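Local coordinates for protein B (Streptococcus agalactiae, PDB 5H6I) that binds immunoglobulin G and, as a secreted CAMP factor, acts as a pore-forming toxin that permeabilises membranes, at residues A[45-49]-A[75-79]; A[52-56]-A[68-72]; A[98-102]-A[137-143]; A[32-38]-A[89-93]. All blocks are in the same frame, centred on the assembly; numbering follows the deposited sequence.

Interactions 1 and 2 join the same two antiparallel helices, 35-58 and 65-84, at successive levels, and they touch where Val75 packs on Leu52. Interaction 3 ties the next helix, 93-115, to the C-terminal end of helix 121-139; its Leu102 also reaches Val75 and Leu78 of interaction 1, so these three contacts share one apolar interior. Interaction 4 lies on the surface at the bundle's end, its centre about 32 Å from the centre of the chain. The chemistry follows place: aliphatic interiors with polar pairs outside in the helix pair, one buried arginine gathering carbonyl oxygens at the helix end, and small aliphatic contacts with local turn bonding at the surface.

Interaction 1. Residues A[45-49]-A[75-79]; sequences LDQDS and VEKLK
Leu45 carries the apolar half of this contact, lying against Leu78 and the aliphatic stem of Lys79. Its CD1 methyl comes 3.8 Å from Leu78 CB, the two side chains crossing at about a right angle. The same CD1 meets Lys79 CG at 3.7 Å, and here the two chains slide past each other in opposite directions, so the methylenes of the lysine serve as an extension of the hydrophobic surface. Val75 fits the closest part of the backbones: its CG1, anti to the backbone N (chi1 170°), lies 3.4 Å from Leu45 O and 3.9 Å from Ser49 CB. A branched but short side chain suits this spot, as does the small Ser49 opposite it. The segments belong to an antiparallel helix pair, 35-58 with 65-84, whose local axes approach to 10.3 Å at an angle of 161°. Helix 93-115 packs over the same side, with Val99 against Leu45 and Leu102 against Val75.

The charged interactions lie toward the solvent side. Lys79 NZ donates to Asp46 OD1 at 3.0 Å in a salt bridge, approaching nearly in line with the carboxylate C-O bond. A bend at chi3 (-120°) turns the ammonium toward Asp46 after the stem has passed Leu45. Glu76, one turn before Lys79, adds a long ion pair from its OE1 to Lys79 NZ and completes a three-residue charge network.

Interaction 2. Residues A[52-56]-A[68-72]; sequences LRNIK and VNEAI
The carbonyl oxygen of Leu52 accepts the backbone N of Lys56 at 2.8 Å, and from the facing helix Ile72 CD1 rests 3.8 Å from that same oxygen. Thus a routine helical bond is flanked by a methyl at the interface of an antiparallel pair, helices 35-58 and 65-84, with local axes 9.8 Å apart at an angle of 154°. These two helices pack with helix 93-115 in the helical bundle.

Leu52 and Ile72 make the close aliphatic contact: Leu52 CB lies 3.7 Å from Ile72 CG1. Leucine's longer branch suits the inner side, because its CD1 can pass on to Ala71 CB at 3.9 Å, where a side chain of one methyl allows the leucine to come close to the helix. Further along, Ile55 CG2 reaches Val68 CG1, while Val68 CG2 lies over the backbone of Lys56 at CA. Ile106 of helix 93-115 packs on both Leu52 and Ile55, and Ile109 on Val68, so Leu52 and Val68 are buried between the three helices.

Toward the outer side Lys56 lays its stem across the end of Ile72 at about a right angle, giving the isoleucine methyl an aliphatic cover. Beyond it the lysine tip turns to the Asn69 amide oxygen, a pairing modelled too short to be read in detail. With Lys56 CG anti to the backbone N (chi1 -173°), the stem runs on past Ile72, its CG 4.1 Å and its CD 4.0 Å from Ile72 CD1.

Interaction 3. Residues A[98-102]-A[137-143]; sequences RVEAL and RILDPFA
The guanidinium of Arg98 is surrounded at its edge by backbone carbonyl oxygens, those of Arg137, Ile138 and Asp140 all lying near its plane, while Ala143 O stands obliquely to it. The strongest bond runs from NH1 to Ile138 O at 2.6 Å. Its angle at the hydrogen is 133°, and the donor sits 63° above the carbonyl plane. NH1 also makes weak bonds to Arg137 O and Asp140 O, and NH2 a weak one to Asp140 O at 2.7 Å. None of these bonds is straight and three are weak, but spread over NH1 and NH2 they would together limit the flat group's rotation.

An extended chain from CG to NE carries the charge from helix 93-115 to this point, where helix 121-139 ends. At a helix C terminus the carbonyls are no longer all met by amides of a next turn, and the partial negative charge there probably helps to hold the arginine's positive charge. Asp140 is the first residue to leave helical geometry, beginning a type I turn to Ala143 in which Ala143 N bonds back to Asp140 O. The same aspartate forms an Asx turn, its OD1 accepting Phe142 N at 3.2 Å from above the carboxylate plane.

Beside the arginine stem, Ile138 sets its CG2 3.8 Å from Arg98 CB and sends CD1 at about a right angle to that branch, to Ala101 CB at 3.7 Å and Leu102 CD2 at 4.0 Å. Alanine's small size lets the isoleucine approach closely, and Ile148 of helix 145-163 packs on both Arg98 and Ala101.

Interaction 4. Residues A[32-38]-A[89-93]; sequences VNSNNQA and VYDLN
Val32 and Val89 meet tip to tip at the surface, Val32 CG2 standing 3.6 Å from Val89 CG1. This joins the start of the modelled chain, just ahead of helix 35-58, to the loop that links helices 65-84 and 93-115, at one end of the helical bundle. With chi1 at -175°, Val89 CG1 is directed away from its own backbone N, toward Val32 and also Ser34, whose CB it meets at 3.7 Å. The small serine suits this place, where the backbones approach to 5.7 Å between the CA atoms of Ser34 and Val89.

A second set of contacts, apolar and mixed, centres on Leu92, the one buried residue among those that touch. Its CD1 lies at the start of helix 35-58, 3.2 Å from Ser34 O and 4.2 Å from Ala38 CB. Ser34 O also receives a weak bond from Ala38 N, so the methyl lies beside a carbonyl that already has a partner. Gln37 runs past Leu92 in the opposite direction; its CB and CG lie beside Leu92 CD1, and the extended chain beyond CG brings NE2 within 3.4 Å of Leu92 CB. A glutamine suits such a border, its methylenes resting on the leucine. Leu82 of helix 65-84 packs on Leu92 as well, and on Tyr90.

Within the loop itself the polar bonding is local. Leu92 occupies the N-cap position of helix 93-115, and Asp91 before it forms an Asx turn: Asp91 OD1 accepts Asn93 N at 3.1 Å, met from above the carboxylate plane.

Interaction 1. Residues A[45-49]-A[75-79]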
loop_
_atom_site.group_PDB
_atom_site.type_symbol
_atom_site.label_atom_id
_atom_site.label_comp_id
_atom_site.label_asym_id
_atom_site.label_seq_id
_atom_site.Cartn_x
_atom_site.Cartn_y
_atom_site.Cartn_z
ATOM N N LEU A 45 5.054 0.493 -17.785
ATOM C CA LEU A 45 3.925 -0.259 -17.249
ATOM C C LEU A 45 4.383 -1.528 -16.541
ATOM O O LEU A 45 3.683 -2.028 -15.653
ATOM C CB LEU A 45 2.936 -0.594 -18.367
ATOM C CG LEU A 45 2.117 0.586 -18.901
ATOM C CD1 LEU A 45 1.336 0.185 -20.142
ATOM C CD2 LEU A 45 1.183 1.127 -17.828
ATOM N N ASP A 46 5.549 -2.061 -16.917
ATOM C CA ASP A 46 6.111 -3.194 -16.193
ATOM C C ASP A 46 6.705 -2.773 -14.855
ATOM O O ASP A 46 6.660 -3.544 -13.890
ATOM C CB ASP A 46 7.171 -3.894 -17.044
ATOM C CG ASP A 46 6.566 -4.814 -18.084
ATOM O OD1 ASP A 46 5.321 -4.902 -18.141
ATOM O OD2 ASP A 46 7.330 -5.450 -18.841
ATOM N N GLN A 47 7.265 -1.562 -14.780
ATOM C CA GLN A 47 7.722 -1.038 -13.498
ATOM C C GLN A 47 6.548 -0.822 -12.551
ATOM O O GLN A 47 6.639 -1.126 -11.355
ATOM C CB GLN A 47 8.493 0.265 -13.709
ATOM C CG GLN A 47 8.789 1.036 -12.432
ATOM C CD GLN A 47 9.435 2.383 -12.700
ATOM O OE1 GLN A 47 9.741 2.722 -13.844
ATOM N NE2 GLN A 47 9.647 3.160 -11.643
ATOM N N ASP A 48 5.434 -0.300 -13.070
ATOM C CA ASP A 48 4.251 -0.107 -12.240
ATOM C C ASP A 48 3.622 -1.441 -11.854
ATOM O O ASP A 48 3.152 -1.607 -10.723
ATOM C CB ASP A 48 3.235 0.772 -12.968
ATOM C CG ASP A 48 3.817 2.104 -13.396
ATOM O OD1 ASP A 48 4.844 2.520 -12.819
ATOM O OD2 ASP A 48 3.248 2.736 -14.312
ATOM N N SER A 49 3.605 -2.402 -12.782
ATOM C CA SER A 49 3.013 -3.704 -12.487
ATOM C C SER A 49 3.746 -4.397 -11.347
ATOM O O SER A 49 3.120 -5.039 -10.496
ATOM C CB SER A 49 3.018 -4.580 -13.740
ATOM O OG SER A 49 2.277 -5.770 -13.532
ATOM N N VAL A 75 -3.274 -1.263 -15.505
ATOM C CA VAL A 75 -1.971 -1.527 -16.108
ATOM C C VAL A 75 -2.103 -2.536 -17.240
ATOM O O VAL A 75 -1.458 -2.409 -18.288
ATOM C CB VAL A 75 -0.974 -2.008 -15.035
ATOM C CG1 VAL A 75 0.307 -2.518 -15.678
ATOM C CG2 VAL A 75 -0.669 -0.888 -14.053
ATOM N N GLU A 76 -2.955 -3.546 -17.055
ATOM C CA GLU A 76 -3.102 -4.593 -18.060
ATOM C C GLU A 76 -3.900 -4.127 -19.270
ATOM O O GLU A 76 -3.608 -4.546 -20.395
ATOM C CB GLU A 76 -3.760 -5.825 -17.438
ATOM C CG GLU A 76 -3.078 -7.134 -17.796
ATOM C CD GLU A 76 -1.574 -7.078 -17.611
ATOM O OE1 GLU A 76 -0.845 -7.454 -18.552
ATOM O OE2 GLU A 76 -1.119 -6.663 -16.523
ATOM N N LYS A 77 -4.904 -3.268 -19.070
ATOM C CA LYS A 77 -5.687 -2.789 -20.204
ATOM C C LYS A 77 -4.912 -1.767 -21.028
ATOM O O LYS A 77 -5.164 -1.624 -22.230
ATOM C CB LYS A 77 -7.017 -2.207 -19.720
ATOM C CG LYS A 77 -7.117 -0.695 -19.790
ATOM C CD LYS A 77 -8.515 -0.213 -19.445
ATOM C CE LYS A 77 -9.519 -0.586 -20.522
ATOM N NZ LYS A 77 -10.885 -0.092 -20.191
ATOM N N LEU A 78 -3.967 -1.055 -20.409
ATOM C CA LEU A 78 -3.104 -0.162 -21.174
ATOM C C LEU A 78 -2.065 -0.950 -21.961
ATOM O O LEU A 78 -1.749 -0.603 -23.105
ATOM C CB LEU A 78 -2.427 0.845 -20.242
ATOM C CG LEU A 78 -3.324 1.876 -19.555
ATOM C CD1 LEU A 78 -2.647 2.440 -18.315
ATOM C CD2 LEU A 78 -3.707 2.994 -20.509
ATOM N N LYS A 79 -1.526 -2.017 -21.365
ATOM C CA LYS A 79 -0.579 -2.872 -22.074
ATOM C C LYS A 79 -1.241 -3.540 -23.271
ATOM O O LYS A 79 -0.665 -3.596 -24.365
ATOM C CB LYS A 79 -0.008 -3.924 -21.123
ATOM C CG LYS A 79 1.226 -3.485 -20.358
ATOM C CD LYS A 79 1.954 -4.683 -19.769
ATOM C CE LYS A 79 2.028 -4.596 -18.253
ATOM N NZ LYS A 79 2.502 -5.869 -17.642
#

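Interaction 2. Residues A[52-56]-A[68-72]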
loop_
_atom_site.group_PDB
_atom_site.type_symbol
_atom_site.label_atom_id
_atom_site.label_comp_id
_atom_site.label_asym_id
_atom_site.label_seq_id
_atom_site.Cartn_x
_atom_site.Cartn_y
_atom_site.Cartn_z
ATOM N N LEU A 52 3.022 -2.237 -8.171
ATOM C CA LEU A 52 1.654 -2.311 -7.669
ATOM C C LEU A 52 1.332 -3.669 -7.056
ATOM O O LEU A 52 0.482 -3.748 -6.161
ATOM C CB LEU A 52 0.662 -1.992 -8.790
ATOM C CG LEU A 52 0.495 -0.507 -9.127
ATOM C CD1 LEU A 52 -0.294 -0.337 -10.412
ATOM C CD2 LEU A 52 -0.171 0.242 -7.981
ATOM N N ARG A 53 1.984 -4.741 -7.514
ATOM C CA ARG A 53 1.757 -6.042 -6.892
ATOM C C ARG A 53 2.421 -6.126 -5.523
ATOM O O ARG A 53 1.923 -6.829 -4.637
ATOM C CB ARG A 53 2.247 -7.168 -7.804
ATOM C CG ARG A 53 3.719 -7.107 -8.168
ATOM C CD ARG A 53 4.546 -8.066 -7.327
ATOM N NE ARG A 53 5.797 -8.427 -7.986
ATOM C CZ ARG A 53 6.869 -8.884 -7.350
ATOM N NH1 ARG A 53 6.845 -9.036 -6.033
ATOM N NH2 ARG A 53 7.967 -9.189 -8.030
ATOM N N ASN A 54 3.542 -5.424 -5.333
ATOM C CA ASN A 54 4.121 -5.301 -3.999
ATOM C C ASN A 54 3.161 -4.581 -3.063
ATOM O O ASN A 54 2.927 -5.018 -1.930
ATOM C CB ASN A 54 5.454 -4.556 -4.070
ATOM C CG ASN A 54 6.528 -5.344 -4.792
ATOM O OD1 ASN A 54 6.566 -6.572 -4.725
ATOM N ND2 ASN A 54 7.412 -4.636 -5.488
ATOM N N ILE A 55 2.592 -3.467 -3.530
ATOM C CA ILE A 55 1.629 -2.714 -2.733
ATOM C C ILE A 55 0.363 -3.530 -2.500
ATOM O O ILE A 55 -0.283 -3.398 -1.453
ATOM C CB ILE A 55 1.327 -1.370 -3.423
ATOM C CG1 ILE A 55 2.576 -0.485 -3.433
ATOM C CG2 ILE A 55 0.174 -0.651 -2.745
ATOM C CD1 ILE A 55 2.379 0.841 -4.133
ATOM N N LYS A 56 0.003 -4.399 -3.450
ATOM C CA LYS A 56 -1.232 -5.173 -3.341
ATOM C C LYS A 56 -1.292 -5.977 -2.047
ATOM O O LYS A 56 -2.380 -6.198 -1.505
ATOM C CB LYS A 56 -1.370 -6.102 -4.548
ATOM C CG LYS A 56 -2.698 -6.837 -4.629
ATOM C CD LYS A 56 -2.605 -8.034 -5.561
ATOM C CE LYS A 56 -3.923 -8.787 -5.629
ATOM N NZ LYS A 56 -4.999 -7.955 -6.233
ATOM N N VAL A 68 -5.967 -0.140 -5.665
ATOM C CA VAL A 68 -4.807 -0.699 -6.352
ATOM C C VAL A 68 -5.194 -1.930 -7.171
ATOM O O VAL A 68 -4.536 -2.249 -8.163
ATOM C CB VAL A 68 -3.669 -1.012 -5.368
ATOM C CG1 VAL A 68 -3.471 0.141 -4.391
ATOM C CG2 VAL A 68 -3.924 -2.317 -4.629
ATOM N N ASN A 69 -6.268 -2.626 -6.798
ATOM C CA ASN A 69 -6.777 -3.695 -7.654
ATOM C C ASN A 69 -7.267 -3.128 -8.979
ATOM O O ASN A 69 -7.056 -3.729 -10.039
ATOM C CB ASN A 69 -7.898 -4.460 -6.945
ATOM C CG ASN A 69 -7.372 -5.541 -6.029
ATOM O OD1 ASN A 69 -6.168 -5.822 -6.003
ATOM N ND2 ASN A 69 -8.266 -6.159 -5.272
ATOM N N GLU A 70 -7.919 -1.964 -8.936
ATOM C CA GLU A 70 -8.314 -1.286 -10.164
ATOM C C GLU A 70 -7.109 -0.719 -10.901
ATOM O O GLU A 70 -7.126 -0.623 -12.135
ATOM C CB GLU A 70 -9.313 -0.175 -9.843
ATOM C CG GLU A 70 -10.661 -0.680 -9.362
ATOM C CD GLU A 70 -11.521 -1.202 -10.493
ATOM O OE1 GLU A 70 -11.401 -2.398 -10.834
ATOM O OE2 GLU A 70 -12.314 -0.411 -11.045
ATOM N N ALA A 71 -6.057 -0.340 -10.171
ATOM C CA ALA A 71 -4.851 0.164 -10.820
ATOM C C ALA A 71 -4.103 -0.955 -11.532
ATOM O O ALA A 71 -3.585 -0.756 -12.637
ATOM C CB ALA A 71 -3.949 0.850 -9.795
ATOM N N ILE A 72 -4.032 -2.136 -10.914
ATOM C CA ILE A 72 -3.393 -3.278 -11.562
ATOM C C ILE A 72 -4.152 -3.661 -12.826
ATOM O O ILE A 72 -3.550 -3.969 -13.862
ATOM C CB ILE A 72 -3.288 -4.460 -10.580
ATOM C CG1 ILE A 72 -2.321 -4.121 -9.443
ATOM C CG2 ILE A 72 -2.845 -5.723 -11.302
ATOM C CD1 ILE A 72 -2.324 -5.130 -8.317
#

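Interaction 3. Residues A[98-102]-A[137-143]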
loop_
_atom_site.group_PDB
_atom_site.type_symbol
_atom_site.label_atom_id
_atom_site.label_comp_id
_atom_site.label_asym_id
_atom_site.label_seq_id
_atom_site.Cartn_x
_atom_site.Cartn_y
_atom_site.Cartn_z
ATOM N N ARG A 98 -2.270 8.519 -19.291
ATOM C CA ARG A 98 -2.774 7.489 -18.392
ATOM C C ARG A 98 -1.634 6.734 -17.718
ATOM O O ARG A 98 -1.740 6.363 -16.544
ATOM C CB ARG A 98 -3.681 6.525 -19.156
ATOM C CG ARG A 98 -4.850 7.207 -19.844
ATOM C CD ARG A 98 -5.631 6.250 -20.728
ATOM N NE ARG A 98 -6.695 6.937 -21.455
ATOM C CZ ARG A 98 -7.891 7.212 -20.945
ATOM N NH1 ARG A 98 -8.181 6.854 -19.701
ATOM N NH2 ARG A 98 -8.800 7.842 -21.677
ATOM N N VAL A 99 -0.538 6.504 -18.444
ATOM C CA VAL A 99 0.617 5.833 -17.857
ATOM C C VAL A 99 1.270 6.721 -16.805
ATOM O O VAL A 99 1.676 6.247 -15.736
ATOM C CB VAL A 99 1.611 5.426 -18.959
ATOM C CG1 VAL A 99 2.950 5.027 -18.358
ATOM C CG2 VAL A 99 1.038 4.289 -19.795
ATOM N N GLU A 100 1.374 8.023 -17.083
ATOM C CA GLU A 100 1.972 8.941 -16.118
ATOM C C GLU A 100 1.125 9.050 -14.857
ATOM O O GLU A 100 1.663 9.117 -13.746
ATOM C CB GLU A 100 2.163 10.319 -16.751
ATOM C CG GLU A 100 3.211 10.363 -17.846
ATOM C CD GLU A 100 3.085 11.596 -18.718
ATOM O OE1 GLU A 100 2.019 12.247 -18.680
ATOM O OE2 GLU A 100 4.052 11.916 -19.441
ATOM N N ALA A 101 -0.201 9.069 -15.007
ATOM C CA ALA A 101 -1.082 9.168 -13.850
ATOM C C ALA A 101 -0.998 7.942 -12.951
ATOM O O ALA A 101 -1.391 8.018 -11.782
ATOM C CB ALA A 101 -2.526 9.388 -14.301
ATOM N N LEU A 102 -0.497 6.816 -13.466
ATOM C CA LEU A 102 -0.291 5.648 -12.616
ATOM C C LEU A 102 0.852 5.870 -11.634
ATOM O O LEU A 102 0.830 5.320 -10.528
ATOM C CB LEU A 102 -0.025 4.413 -13.474
ATOM C CG LEU A 102 -1.270 3.737 -14.051
ATOM C CD1 LEU A 102 -0.880 2.647 -15.034
ATOM C CD2 LEU A 102 -2.137 3.175 -12.935
ATOM N N ARG A 137 -10.619 7.575 -14.021
ATOM C CA ARG A 137 -10.300 8.367 -15.205
ATOM C C ARG A 137 -9.259 7.671 -16.072
ATOM O O ARG A 137 -9.329 7.734 -17.306
ATOM C CB ARG A 137 -9.816 9.757 -14.794
ATOM C CG ARG A 137 -10.794 10.523 -13.920
ATOM C CD ARG A 137 -11.706 11.409 -14.751
ATOM N NE ARG A 137 -11.344 12.818 -14.633
ATOM C CZ ARG A 137 -11.932 13.674 -13.802
ATOM N NH1 ARG A 137 -12.916 13.263 -13.012
ATOM N NH2 ARG A 137 -11.538 14.938 -13.760
ATOM N N ILE A 138 -8.286 7.003 -15.447
ATOM C CA ILE A 138 -7.284 6.256 -16.204
ATOM C C ILE A 138 -7.949 5.146 -17.009
ATOM O O ILE A 138 -7.560 4.864 -18.149
ATOM C CB ILE A 138 -6.205 5.699 -15.258
ATOM C CG1 ILE A 138 -5.530 6.833 -14.483
ATOM C CG2 ILE A 138 -5.169 4.898 -16.033
ATOM C CD1 ILE A 138 -4.442 6.359 -13.542
ATOM N N LEU A 139 -8.967 4.505 -16.432
ATOM C CA LEU A 139 -9.673 3.431 -17.122
ATOM C C LEU A 139 -10.692 3.960 -18.122
ATOM O O LEU A 139 -10.987 3.284 -19.112
ATOM C CB LEU A 139 -10.373 2.526 -16.107
ATOM C CG LEU A 139 -9.492 1.648 -15.220
ATOM C CD1 LEU A 139 -10.206 1.331 -13.918
ATOM C CD2 LEU A 139 -9.118 0.370 -15.945
ATOM N N ASP A 140 -11.230 5.147 -17.883
ATOM C CA ASP A 140 -12.303 5.702 -18.702
ATOM C C ASP A 140 -11.818 6.001 -20.114
ATOM O O ASP A 140 -10.951 6.868 -20.286
ATOM C CB ASP A 140 -12.844 6.973 -18.047
ATOM C CG ASP A 140 -14.157 7.430 -18.651
ATOM O OD1 ASP A 140 -14.683 6.734 -19.544
ATOM O OD2 ASP A 140 -14.665 8.491 -18.229
ATOM N N PRO A 141 -12.335 5.324 -21.143
ATOM C CA PRO A 141 -11.914 5.654 -22.514
ATOM C C PRO A 141 -12.346 7.041 -22.951
ATOM O O PRO A 141 -11.707 7.633 -23.830
ATOM C CB PRO A 141 -12.583 4.560 -23.362
ATOM C CG PRO A 141 -12.982 3.486 -22.387
ATOM C CD PRO A 141 -13.283 4.199 -21.111
ATOM N N PHE A 142 -13.413 7.576 -22.365
ATOM C CA PHE A 142 -13.910 8.901 -22.707
ATOM C C PHE A 142 -13.267 10.007 -21.883
ATOM O O PHE A 142 -13.556 11.184 -22.120
ATOM C CB PHE A 142 -15.433 8.949 -22.537
ATOM C CG PHE A 142 -16.171 7.976 -23.411
ATOM C CD1 PHE A 142 -15.734 7.713 -24.699
ATOM C CD2 PHE A 142 -17.300 7.323 -22.944
ATOM C CE1 PHE A 142 -16.409 6.817 -25.507
ATOM C CE2 PHE A 142 -17.980 6.427 -23.747
ATOM C CZ PHE A 142 -17.534 6.172 -25.030
ATOM N N ALA A 143 -12.407 9.663 -20.927
ATOM C CA ALA A 143 -11.745 10.673 -20.110
ATOM C C ALA A 143 -10.686 11.393 -20.934
ATOM O O ALA A 143 -9.749 10.767 -21.441
ATOM C CB ALA A 143 -11.119 10.030 -18.875
#

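Interaction 4. Residues A[32-38]-A[89-93]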
loop_
_atom_site.group_PDB
_atom_site.type_symbol
_atom_site.label_atom_id
_atom_site.label_comp_id
_atom_site.label_asym_id
_atom_site.label_seq_id
_atom_site.Cartn_x
_atom_site.Cartn_y
_atom_site.Cartn_z
ATOM N N VAL A 32 10.361 4.851 -36.555
ATOM C CA VAL A 32 9.530 6.004 -36.236
ATOM C C VAL A 32 9.698 6.375 -34.765
ATOM O O VAL A 32 10.053 5.534 -33.938
ATOM C CB VAL A 32 8.047 5.731 -36.581
ATOM C CG1 VAL A 32 7.407 4.830 -35.534
ATOM C CG2 VAL A 32 7.276 7.037 -36.727
ATOM N N ASN A 33 9.457 7.647 -34.445
ATOM C CA ASN A 33 9.546 8.127 -33.072
ATOM C C ASN A 33 8.337 7.741 -32.228
ATOM O O ASN A 33 8.296 8.085 -31.042
ATOM C CB ASN A 33 9.721 9.649 -33.059
ATOM C CG ASN A 33 11.105 10.080 -33.507
ATOM O OD1 ASN A 33 12.016 9.259 -33.622
ATOM N ND2 ASN A 33 11.270 11.373 -33.761
ATOM N N SER A 34 7.358 7.045 -32.807
ATOM C CA SER A 34 6.206 6.570 -32.052
ATOM C C SER A 34 6.391 5.149 -31.540
ATOM O O SER A 34 5.872 4.814 -30.467
ATOM C CB SER A 34 4.943 6.643 -32.914
ATOM O OG SER A 34 4.803 7.919 -33.513
ATOM N N ASN A 35 7.114 4.305 -32.279
ATOM C CA ASN A 35 7.347 2.940 -31.818
ATOM C C ASN A 35 8.334 2.912 -30.659
ATOM O O ASN A 35 8.131 2.177 -29.685
ATOM C CB ASN A 35 7.846 2.069 -32.969
ATOM C CG ASN A 35 7.942 0.603 -32.589
ATOM O OD1 ASN A 35 6.944 -0.025 -32.238
ATOM N ND2 ASN A 35 9.149 0.051 -32.654
ATOM N N ASN A 36 9.410 3.699 -30.746
ATOM C CA ASN A 36 10.339 3.800 -29.626
ATOM C C ASN A 36 9.641 4.354 -28.391
ATOM O O ASN A 36 9.885 3.893 -27.272
ATOM C CB ASN A 36 11.535 4.675 -30.003
ATOM C CG ASN A 36 12.283 5.194 -28.789
ATOM O OD1 ASN A 36 12.063 6.319 -28.343
ATOM N ND2 ASN A 36 13.174 4.371 -28.246
ATOM N N GLN A 37 8.762 5.342 -28.579
ATOM C CA GLN A 37 7.984 5.862 -27.461
ATOM C C GLN A 37 7.037 4.808 -26.904
ATOM O O GLN A 37 6.734 4.817 -25.706
ATOM C CB GLN A 37 7.205 7.103 -27.903
ATOM C CG GLN A 37 6.434 7.792 -26.789
ATOM C CD GLN A 37 5.892 9.145 -27.208
ATOM O OE1 GLN A 37 6.338 10.184 -26.719
ATOM N NE2 GLN A 37 4.928 9.140 -28.121
ATOM N N ALA A 38 6.572 3.887 -27.752
ATOM C CA ALA A 38 5.641 2.862 -27.294
ATOM C C ALA A 38 6.314 1.882 -26.339
ATOM O O ALA A 38 5.700 1.445 -25.359
ATOM C CB ALA A 38 5.043 2.122 -28.491
ATOM N N VAL A 89 1.529 2.866 -35.428
ATOM C CA VAL A 89 2.162 4.179 -35.317
ATOM C C VAL A 89 1.242 5.392 -35.231
ATOM O O VAL A 89 1.162 6.194 -36.170
ATOM C CB VAL A 89 3.162 4.360 -36.475
ATOM C CG1 VAL A 89 3.932 5.661 -36.316
ATOM C CG2 VAL A 89 4.116 3.173 -36.539
ATOM N N TYR A 90 0.554 5.537 -34.108
ATOM C CA TYR A 90 -0.500 6.536 -33.974
ATOM C C TYR A 90 -0.201 7.573 -32.892
ATOM O O TYR A 90 0.952 7.816 -32.512
ATOM C CB TYR A 90 -1.778 5.735 -33.688
ATOM C CG TYR A 90 -1.819 5.085 -32.319
ATOM C CD1 TYR A 90 -0.908 4.095 -31.966
ATOM C CD2 TYR A 90 -2.775 5.454 -31.384
ATOM C CE1 TYR A 90 -0.944 3.500 -30.720
ATOM C CE2 TYR A 90 -2.821 4.863 -30.134
ATOM C CZ TYR A 90 -1.903 3.887 -29.808
ATOM O OH TYR A 90 -1.943 3.295 -28.567
ATOM N N ASP A 91 -1.258 8.206 -32.386
ATOM C CA ASP A 91 -1.137 9.242 -31.369
ATOM C C ASP A 91 -1.009 8.596 -29.993
ATOM O O ASP A 91 -1.918 7.889 -29.545
ATOM C CB ASP A 91 -2.348 10.171 -31.424
ATOM C CG ASP A 91 -2.309 11.252 -30.360
ATOM O OD1 ASP A 91 -1.201 11.632 -29.928
ATOM O OD2 ASP A 91 -3.394 11.722 -29.956
ATOM N N LEU A 92 0.118 8.841 -29.324
ATOM C CA LEU A 92 0.389 8.279 -28.008
ATOM C C LEU A 92 0.168 9.287 -26.885
ATOM O O LEU A 92 0.703 9.109 -25.786
ATOM C CB LEU A 92 1.818 7.738 -27.951
ATOM C CG LEU A 92 2.141 6.525 -28.826
ATOM C CD1 LEU A 92 3.576 6.080 -28.602
ATOM C CD2 LEU A 92 1.177 5.382 -28.555
ATOM N N ASN A 93 -0.611 10.342 -27.137
ATOM C CA ASN A 93 -0.805 11.376 -26.127
ATOM C C ASN A 93 -1.701 10.885 -24.997
ATOM O O ASN A 93 -1.330 10.957 -23.820
ATOM C CB ASN A 93 -1.389 12.634 -26.769
ATOM C CG ASN A 93 -1.623 13.745 -25.763
ATOM O OD1 ASN A 93 -0.680 14.279 -25.180
ATOM N ND2 ASN A 93 -2.886 14.097 -25.555
#